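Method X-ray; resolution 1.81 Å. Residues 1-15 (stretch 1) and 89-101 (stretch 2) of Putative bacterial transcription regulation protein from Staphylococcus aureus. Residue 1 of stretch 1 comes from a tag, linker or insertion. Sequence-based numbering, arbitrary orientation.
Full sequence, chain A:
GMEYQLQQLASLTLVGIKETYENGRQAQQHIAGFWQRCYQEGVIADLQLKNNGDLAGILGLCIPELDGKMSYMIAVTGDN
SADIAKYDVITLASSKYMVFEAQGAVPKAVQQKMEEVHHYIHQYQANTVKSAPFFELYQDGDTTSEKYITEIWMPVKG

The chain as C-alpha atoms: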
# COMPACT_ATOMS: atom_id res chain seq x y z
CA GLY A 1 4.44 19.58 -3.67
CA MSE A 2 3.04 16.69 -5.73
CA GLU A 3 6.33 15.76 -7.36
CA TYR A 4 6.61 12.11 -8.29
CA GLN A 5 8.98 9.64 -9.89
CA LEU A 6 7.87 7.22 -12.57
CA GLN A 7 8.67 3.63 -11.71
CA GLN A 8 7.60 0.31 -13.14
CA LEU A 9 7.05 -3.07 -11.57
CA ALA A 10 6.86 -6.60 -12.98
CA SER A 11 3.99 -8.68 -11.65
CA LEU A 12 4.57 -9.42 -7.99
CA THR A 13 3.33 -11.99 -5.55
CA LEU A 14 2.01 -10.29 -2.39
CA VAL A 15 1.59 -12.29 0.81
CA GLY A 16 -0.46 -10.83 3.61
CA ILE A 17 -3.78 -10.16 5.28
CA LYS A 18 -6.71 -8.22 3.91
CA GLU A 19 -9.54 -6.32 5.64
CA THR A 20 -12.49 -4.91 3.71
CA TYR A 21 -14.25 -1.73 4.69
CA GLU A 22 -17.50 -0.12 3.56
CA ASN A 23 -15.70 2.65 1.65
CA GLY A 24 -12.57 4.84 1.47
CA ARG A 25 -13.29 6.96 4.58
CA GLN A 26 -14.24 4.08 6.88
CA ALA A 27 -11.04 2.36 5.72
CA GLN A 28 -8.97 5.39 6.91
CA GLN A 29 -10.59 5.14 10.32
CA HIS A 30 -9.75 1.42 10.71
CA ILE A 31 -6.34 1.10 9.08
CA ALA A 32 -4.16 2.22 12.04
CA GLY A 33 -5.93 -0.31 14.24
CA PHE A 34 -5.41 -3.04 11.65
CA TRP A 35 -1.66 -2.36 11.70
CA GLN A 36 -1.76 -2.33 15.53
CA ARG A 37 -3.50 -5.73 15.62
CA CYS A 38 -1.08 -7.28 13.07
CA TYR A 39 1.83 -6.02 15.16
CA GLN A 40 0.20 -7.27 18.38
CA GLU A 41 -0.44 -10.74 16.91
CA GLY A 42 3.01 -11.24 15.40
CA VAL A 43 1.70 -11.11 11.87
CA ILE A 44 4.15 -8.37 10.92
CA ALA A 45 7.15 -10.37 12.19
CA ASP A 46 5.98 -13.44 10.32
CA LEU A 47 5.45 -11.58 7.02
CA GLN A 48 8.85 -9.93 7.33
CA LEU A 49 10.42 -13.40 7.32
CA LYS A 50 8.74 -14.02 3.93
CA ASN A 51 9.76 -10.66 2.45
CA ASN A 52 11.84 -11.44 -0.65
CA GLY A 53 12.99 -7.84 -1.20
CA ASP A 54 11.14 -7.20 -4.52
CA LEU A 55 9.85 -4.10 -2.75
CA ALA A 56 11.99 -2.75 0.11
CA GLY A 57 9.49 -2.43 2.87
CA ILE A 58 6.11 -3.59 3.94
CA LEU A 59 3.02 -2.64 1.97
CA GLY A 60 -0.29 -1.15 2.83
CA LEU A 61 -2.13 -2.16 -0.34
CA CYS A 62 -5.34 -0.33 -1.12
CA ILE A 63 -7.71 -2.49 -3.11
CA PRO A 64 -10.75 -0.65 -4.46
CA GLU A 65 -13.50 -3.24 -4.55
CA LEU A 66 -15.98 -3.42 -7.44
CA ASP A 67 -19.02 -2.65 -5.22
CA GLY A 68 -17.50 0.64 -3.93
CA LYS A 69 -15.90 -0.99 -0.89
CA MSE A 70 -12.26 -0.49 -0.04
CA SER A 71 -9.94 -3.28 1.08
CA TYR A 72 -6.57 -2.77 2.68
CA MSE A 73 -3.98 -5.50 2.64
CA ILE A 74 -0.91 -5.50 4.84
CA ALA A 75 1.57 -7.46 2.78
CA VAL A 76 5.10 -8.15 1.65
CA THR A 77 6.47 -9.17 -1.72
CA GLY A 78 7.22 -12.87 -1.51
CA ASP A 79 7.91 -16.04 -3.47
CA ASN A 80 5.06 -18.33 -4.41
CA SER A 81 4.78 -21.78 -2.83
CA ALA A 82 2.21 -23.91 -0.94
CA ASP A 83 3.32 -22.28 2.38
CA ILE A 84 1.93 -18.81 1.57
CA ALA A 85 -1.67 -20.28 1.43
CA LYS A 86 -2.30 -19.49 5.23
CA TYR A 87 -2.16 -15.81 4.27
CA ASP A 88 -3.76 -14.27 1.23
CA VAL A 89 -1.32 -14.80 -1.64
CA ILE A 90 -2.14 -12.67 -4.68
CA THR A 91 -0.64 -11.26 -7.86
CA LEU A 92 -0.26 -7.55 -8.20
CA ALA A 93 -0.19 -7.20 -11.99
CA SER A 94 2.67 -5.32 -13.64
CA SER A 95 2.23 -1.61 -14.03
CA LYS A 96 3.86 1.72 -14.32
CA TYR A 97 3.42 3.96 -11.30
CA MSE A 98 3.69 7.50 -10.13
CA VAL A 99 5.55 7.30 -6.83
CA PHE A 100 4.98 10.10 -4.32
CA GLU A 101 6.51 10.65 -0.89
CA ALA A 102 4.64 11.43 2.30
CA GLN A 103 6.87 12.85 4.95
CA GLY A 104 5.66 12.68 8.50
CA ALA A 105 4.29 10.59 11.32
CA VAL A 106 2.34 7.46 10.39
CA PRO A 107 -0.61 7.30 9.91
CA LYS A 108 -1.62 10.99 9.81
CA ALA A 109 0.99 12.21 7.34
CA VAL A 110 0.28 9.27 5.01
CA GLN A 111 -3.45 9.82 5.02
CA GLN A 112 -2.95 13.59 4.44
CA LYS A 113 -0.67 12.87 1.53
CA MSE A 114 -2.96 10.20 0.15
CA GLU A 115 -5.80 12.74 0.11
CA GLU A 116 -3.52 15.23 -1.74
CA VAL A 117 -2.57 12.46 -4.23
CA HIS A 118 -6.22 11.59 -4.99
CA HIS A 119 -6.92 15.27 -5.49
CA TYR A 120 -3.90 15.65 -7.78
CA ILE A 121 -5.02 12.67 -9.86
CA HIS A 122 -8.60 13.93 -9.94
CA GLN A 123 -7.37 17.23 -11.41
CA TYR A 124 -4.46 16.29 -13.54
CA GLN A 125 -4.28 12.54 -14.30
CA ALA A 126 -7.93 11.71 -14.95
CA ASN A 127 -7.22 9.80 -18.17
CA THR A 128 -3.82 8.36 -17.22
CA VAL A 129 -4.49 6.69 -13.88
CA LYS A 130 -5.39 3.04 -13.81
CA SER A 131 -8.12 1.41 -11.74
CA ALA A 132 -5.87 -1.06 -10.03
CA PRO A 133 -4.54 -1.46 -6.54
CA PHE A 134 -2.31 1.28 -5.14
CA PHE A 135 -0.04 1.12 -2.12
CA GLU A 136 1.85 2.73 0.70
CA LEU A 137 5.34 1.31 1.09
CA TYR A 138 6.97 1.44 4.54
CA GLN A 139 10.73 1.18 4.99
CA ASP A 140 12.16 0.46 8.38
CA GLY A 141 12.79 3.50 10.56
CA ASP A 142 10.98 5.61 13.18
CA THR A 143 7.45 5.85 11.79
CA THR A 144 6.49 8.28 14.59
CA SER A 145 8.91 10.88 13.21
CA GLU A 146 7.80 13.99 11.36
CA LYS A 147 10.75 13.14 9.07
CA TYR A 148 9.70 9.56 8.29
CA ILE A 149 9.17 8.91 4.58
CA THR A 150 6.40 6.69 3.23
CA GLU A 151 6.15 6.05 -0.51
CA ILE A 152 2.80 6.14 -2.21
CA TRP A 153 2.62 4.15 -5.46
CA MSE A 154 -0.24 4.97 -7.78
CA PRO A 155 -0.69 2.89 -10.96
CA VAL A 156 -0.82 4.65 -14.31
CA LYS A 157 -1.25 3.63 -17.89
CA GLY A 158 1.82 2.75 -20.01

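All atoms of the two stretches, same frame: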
# COMPACT_ATOMS: atom_id res chain seq x y z
N GLY A 1 5.15 19.53 -2.36
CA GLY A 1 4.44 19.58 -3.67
C GLY A 1 4.06 18.17 -4.08
O GLY A 1 4.31 17.23 -3.34
N MSE A 2 3.47 18.01 -5.26
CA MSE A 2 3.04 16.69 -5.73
C MSE A 2 4.03 16.07 -6.71
O MSE A 2 3.64 15.36 -7.64
CB MSE A 2 1.65 16.78 -6.39
CG MSE A 2 0.58 17.35 -5.50
SE MSE A 2 0.56 16.50 -3.76
CE MSE A 2 0.11 14.73 -4.22
N GLU A 3 5.31 16.34 -6.51
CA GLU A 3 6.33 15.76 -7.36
C GLU A 3 6.35 14.23 -7.18
O GLU A 3 6.14 13.69 -6.06
CB GLU A 3 7.73 16.39 -7.13
CG GLU A 3 8.25 16.38 -5.70
CD GLU A 3 7.63 17.46 -4.78
OE1 GLU A 3 7.03 18.42 -5.27
OE2 GLU A 3 7.76 17.34 -3.54
N TYR A 4 6.57 13.54 -8.29
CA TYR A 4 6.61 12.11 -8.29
C TYR A 4 7.71 11.58 -9.21
O TYR A 4 8.23 12.30 -10.04
CB TYR A 4 5.26 11.55 -8.72
CG TYR A 4 4.86 11.93 -10.13
CD1 TYR A 4 5.23 11.15 -11.21
CD2 TYR A 4 4.14 13.09 -10.39
CE1 TYR A 4 4.87 11.50 -12.52
CE2 TYR A 4 3.78 13.44 -11.70
CZ TYR A 4 4.16 12.65 -12.74
OH TYR A 4 3.83 12.98 -14.04
N GLN A 5 8.06 10.33 -9.01
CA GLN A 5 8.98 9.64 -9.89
C GLN A 5 8.23 8.51 -10.56
O GLN A 5 7.38 7.85 -9.93
CB GLN A 5 10.17 9.05 -9.12
CG GLN A 5 11.00 10.05 -8.35
CD GLN A 5 11.84 10.95 -9.26
OE1 GLN A 5 12.08 10.64 -10.45
NE2 GLN A 5 12.31 12.07 -8.69
N LEU A 6 8.48 8.32 -11.85
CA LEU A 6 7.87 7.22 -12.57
C LEU A 6 8.70 5.98 -12.29
O LEU A 6 9.94 6.01 -12.33
CB LEU A 6 7.83 7.49 -14.07
CG LEU A 6 6.93 8.64 -14.48
CD1 LEU A 6 7.13 8.98 -15.98
CD2 LEU A 6 5.47 8.26 -14.17
N GLN A 7 8.02 4.89 -11.96
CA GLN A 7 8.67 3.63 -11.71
C GLN A 7 7.81 2.57 -12.38
O GLN A 7 6.67 2.84 -12.74
CB GLN A 7 8.77 3.33 -10.21
CG GLN A 7 9.59 4.32 -9.40
CD GLN A 7 11.07 4.34 -9.79
OE1 GLN A 7 11.54 3.49 -10.56
NE2 GLN A 7 11.81 5.33 -9.27
N GLN A 8 8.37 1.40 -12.59
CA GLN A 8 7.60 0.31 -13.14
C GLN A 8 7.91 -0.97 -12.42
O GLN A 8 9.05 -1.19 -12.02
CB GLN A 8 7.84 0.17 -14.64
CG GLN A 8 9.21 -0.13 -15.06
CD GLN A 8 9.30 -0.22 -16.57
OE1 GLN A 8 8.87 0.69 -17.27
NE2 GLN A 8 9.84 -1.32 -17.07
N LEU A 9 6.89 -1.79 -12.22
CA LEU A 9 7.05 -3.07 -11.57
C LEU A 9 6.58 -4.23 -12.47
O LEU A 9 5.60 -4.11 -13.22
CB LEU A 9 6.26 -3.12 -10.28
CG LEU A 9 6.59 -2.16 -9.14
CD1 LEU A 9 5.61 -2.43 -8.02
CD2 LEU A 9 8.05 -2.32 -8.68
N ALA A 10 7.30 -5.35 -12.40
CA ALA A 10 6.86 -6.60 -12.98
C ALA A 10 5.70 -7.08 -12.10
O ALA A 10 5.39 -6.47 -11.06
CB ALA A 10 7.96 -7.60 -12.95
N SER A 11 5.05 -8.17 -12.48
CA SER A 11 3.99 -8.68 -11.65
C SER A 11 4.63 -9.22 -10.39
O SER A 11 5.68 -9.86 -10.44
CB SER A 11 3.17 -9.75 -12.35
OG SER A 11 2.47 -9.18 -13.45
N LEU A 12 4.00 -8.98 -9.26
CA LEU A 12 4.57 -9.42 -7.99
C LEU A 12 3.60 -10.28 -7.23
O LEU A 12 2.40 -10.17 -7.41
CB LEU A 12 4.95 -8.21 -7.15
CG LEU A 12 6.02 -7.28 -7.72
CD1 LEU A 12 6.12 -6.06 -6.87
CD2 LEU A 12 7.38 -7.95 -7.87
N THR A 13 4.14 -11.17 -6.41
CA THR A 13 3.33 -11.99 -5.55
C THR A 13 3.32 -11.31 -4.17
O THR A 13 4.39 -11.10 -3.57
CB THR A 13 3.87 -13.39 -5.41
OG1 THR A 13 3.78 -14.05 -6.67
CG2 THR A 13 3.07 -14.17 -4.39
N LEU A 14 2.14 -10.95 -3.70
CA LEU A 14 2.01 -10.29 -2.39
C LEU A 14 1.38 -11.26 -1.39
O LEU A 14 0.41 -11.94 -1.71
CB LEU A 14 1.18 -9.04 -2.52
CG LEU A 14 1.70 -7.98 -3.47
CD1 LEU A 14 0.85 -6.73 -3.38
CD2 LEU A 14 3.16 -7.62 -3.15
N VAL A 15 2.00 -11.38 -0.22
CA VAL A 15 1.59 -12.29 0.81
C VAL A 15 1.18 -11.42 2.00
O VAL A 15 1.94 -10.56 2.45
CB VAL A 15 2.75 -13.21 1.28
CG1 VAL A 15 2.26 -14.22 2.30
CG2 VAL A 15 3.42 -13.96 0.08
N VAL A 89 -2.51 -14.79 -0.77
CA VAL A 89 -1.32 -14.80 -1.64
C VAL A 89 -1.80 -14.42 -3.01
O VAL A 89 -2.38 -15.26 -3.70
CB VAL A 89 -0.65 -16.17 -1.69
CG1 VAL A 89 0.54 -16.16 -2.67
CG2 VAL A 89 -0.19 -16.57 -0.32
N ILE A 90 -1.62 -13.16 -3.40
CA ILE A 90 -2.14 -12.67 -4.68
C ILE A 90 -1.10 -12.08 -5.62
O ILE A 90 0.03 -11.85 -5.23
CB ILE A 90 -3.25 -11.63 -4.46
CG1 ILE A 90 -2.67 -10.31 -3.97
CG2 ILE A 90 -4.32 -12.23 -3.47
CD1 ILE A 90 -3.60 -9.17 -4.02
N THR A 91 -1.50 -11.87 -6.87
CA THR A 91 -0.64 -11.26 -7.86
C THR A 91 -1.04 -9.83 -8.08
O THR A 91 -2.18 -9.54 -8.47
CB THR A 91 -0.71 -11.97 -9.22
OG1 THR A 91 -0.31 -13.32 -9.06
CG2 THR A 91 0.22 -11.29 -10.20
N LEU A 92 -0.09 -8.94 -7.86
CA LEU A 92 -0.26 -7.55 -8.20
C LEU A 92 0.31 -7.44 -9.61
O LEU A 92 1.51 -7.59 -9.81
CB LEU A 92 0.50 -6.66 -7.23
CG LEU A 92 0.47 -5.16 -7.53
CD1 LEU A 92 -0.95 -4.63 -7.30
CD2 LEU A 92 1.47 -4.42 -6.69
N ALA A 93 -0.57 -7.21 -10.58
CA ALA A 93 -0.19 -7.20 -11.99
C ALA A 93 0.76 -6.07 -12.30
O ALA A 93 0.61 -4.98 -11.78
CB ALA A 93 -1.44 -7.09 -12.88
N SER A 94 1.67 -6.31 -13.25
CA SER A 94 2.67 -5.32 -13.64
C SER A 94 2.05 -4.01 -14.05
O SER A 94 1.02 -3.98 -14.74
CB SER A 94 3.51 -5.82 -14.82
OG SER A 94 2.71 -5.99 -15.96
N SER A 95 2.73 -2.94 -13.70
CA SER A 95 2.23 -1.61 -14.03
C SER A 95 3.31 -0.59 -13.89
O SER A 95 4.33 -0.81 -13.18
CB SER A 95 1.09 -1.23 -13.07
OG SER A 95 0.52 0.01 -13.45
N LYS A 96 3.11 0.52 -14.57
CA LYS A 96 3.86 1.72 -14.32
C LYS A 96 3.16 2.44 -13.17
O LYS A 96 1.94 2.24 -12.93
CB LYS A 96 3.94 2.63 -15.55
CG LYS A 96 4.83 2.11 -16.67
CD LYS A 96 4.87 3.14 -17.81
CE LYS A 96 5.82 2.72 -18.93
NZ LYS A 96 5.76 3.67 -20.08
N TYR A 97 3.92 3.26 -12.45
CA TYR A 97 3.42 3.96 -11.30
C TYR A 97 3.98 5.35 -11.22
O TYR A 97 5.08 5.62 -11.72
CB TYR A 97 3.88 3.25 -9.99
CG TYR A 97 3.28 1.88 -9.75
CD1 TYR A 97 3.84 0.74 -10.30
CD2 TYR A 97 2.16 1.74 -8.97
CE1 TYR A 97 3.26 -0.52 -10.07
CE2 TYR A 97 1.59 0.54 -8.73
CZ TYR A 97 2.13 -0.60 -9.27
OH TYR A 97 1.50 -1.76 -8.99
N MSE A 98 3.18 6.24 -10.61
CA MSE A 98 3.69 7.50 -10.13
C MSE A 98 3.95 7.24 -8.66
O MSE A 98 3.09 6.72 -7.95
CB MSE A 98 2.67 8.62 -10.30
CG MSE A 98 2.33 8.92 -11.72
SE MSE A 98 0.92 10.29 -11.76
CE MSE A 98 -0.48 9.26 -10.93
N VAL A 99 5.16 7.54 -8.20
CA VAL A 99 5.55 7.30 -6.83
C VAL A 99 5.79 8.60 -6.09
O VAL A 99 6.66 9.40 -6.48
CB VAL A 99 6.79 6.43 -6.73
CG1 VAL A 99 7.13 6.13 -5.23
CG2 VAL A 99 6.59 5.16 -7.51
N PHE A 100 4.94 8.87 -5.11
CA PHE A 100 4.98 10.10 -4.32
C PHE A 100 5.59 9.77 -2.98
O PHE A 100 5.73 8.61 -2.63
CB PHE A 100 3.57 10.64 -4.09
CG PHE A 100 2.81 10.90 -5.34
CD1 PHE A 100 2.16 9.88 -5.98
CD2 PHE A 100 2.74 12.19 -5.87
CE1 PHE A 100 1.44 10.12 -7.16
CE2 PHE A 100 2.04 12.43 -7.04
CZ PHE A 100 1.39 11.42 -7.69
N GLU A 101 5.98 10.81 -2.24
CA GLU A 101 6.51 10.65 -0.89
C GLU A 101 5.65 11.45 0.10
O GLU A 101 5.29 12.61 -0.16
CB GLU A 101 7.96 11.10 -0.79
CG GLU A 101 8.94 10.12 -1.42
CD GLU A 101 10.41 10.48 -1.19
OE1 GLU A 101 10.69 11.64 -0.79
OE2 GLU A 101 11.28 9.60 -1.37
O HOH W 1 5.58 13.53 -3.47
O HOH W 2 3.57 -5.75 -9.28

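What joins the two backbones? They run antiparallel as paired strands, 5-9 against 95-101 and 12-15 against 89-92, and bond in reciprocal pairs. Gln 5 N gives to Val 99 O at 3.0 Å and Val 99 N returns to Gln 5 O at 2.8 Å; Gln 7 and Tyr 97 repeat the pattern, as do Leu 9 and Ser 95. Beyond the break, Leu 12 pairs in this way with Leu 92, and Leu 14 with Ile 90, where Leu 14 N to Ile 90 O is 2.8 Å. Between these pairs the alpha carbons approach carbonyl oxygens, as Leu 6 CA does Tyr 97 O at 3.3 Å.

How is the ladder carried across the break between the two pairs of strands? A side chain and a water take over. Ser 94 N donates to Ser 11 OG at 3.0 Å, a contact suited to serine because its short side chain, at chi1 m, holds an acceptor close to the backbone. Water 2 donates to Ala 10 O at 2.6 Å and to Leu 92 O at 2.8 Å, linking two carbonyls that cannot bond to each other. Where the start of stretch 1 meets the end of stretch 2, water 1 bridges Glu 3 and Glu 101, donating to Glu 3 O at 2.7 Å and accepting from Glu 101 N at 3.0 Å.

What do the aromatic rings contribute? Near the start of stretch 1, Tyr 4, at chi1 p, points toward stretch 2 and lies against Met 98, a selenomethionine. Met 98 SE sits 4.1 Å from the centroid of the Tyr 4 ring, almost on the ring normal, and Met 98 CG covers the same ring. Tyr 4 CB in turn lies over the face of buried Phe 100, 3.9 Å from its ring centroid, while Met 2 O meets that ring's edge, 3.4 Å from Phe 100 CE2. The face of each ring thus receives a side-chain group, Met 98 on Tyr 4 and Tyr 4 CB on Phe 100.

Which aliphatic contacts complete the packing? Leu 9, Leu 12, Leu 14, Ile 90, Leu 92, Tyr 97 and Val 99 share one face of the sheet. There Leu 14 CD1 reaches Leu 92 CB at 3.9 Å, and Leu 9 CD1 reaches Tyr 97 CE1 at 3.7 Å. Even exposed Gln 7 uses its aliphatic portion, with CG 3.6 Å from Val 99 CG2. On the face of Thr 13 and Val 15, beta-branched residues suited to extended backbone meet Val 89: Thr 13 CG2 lies 3.6 Å from Val 89 CG1. Altogether the contact buries 1155 Å², summed over both sides.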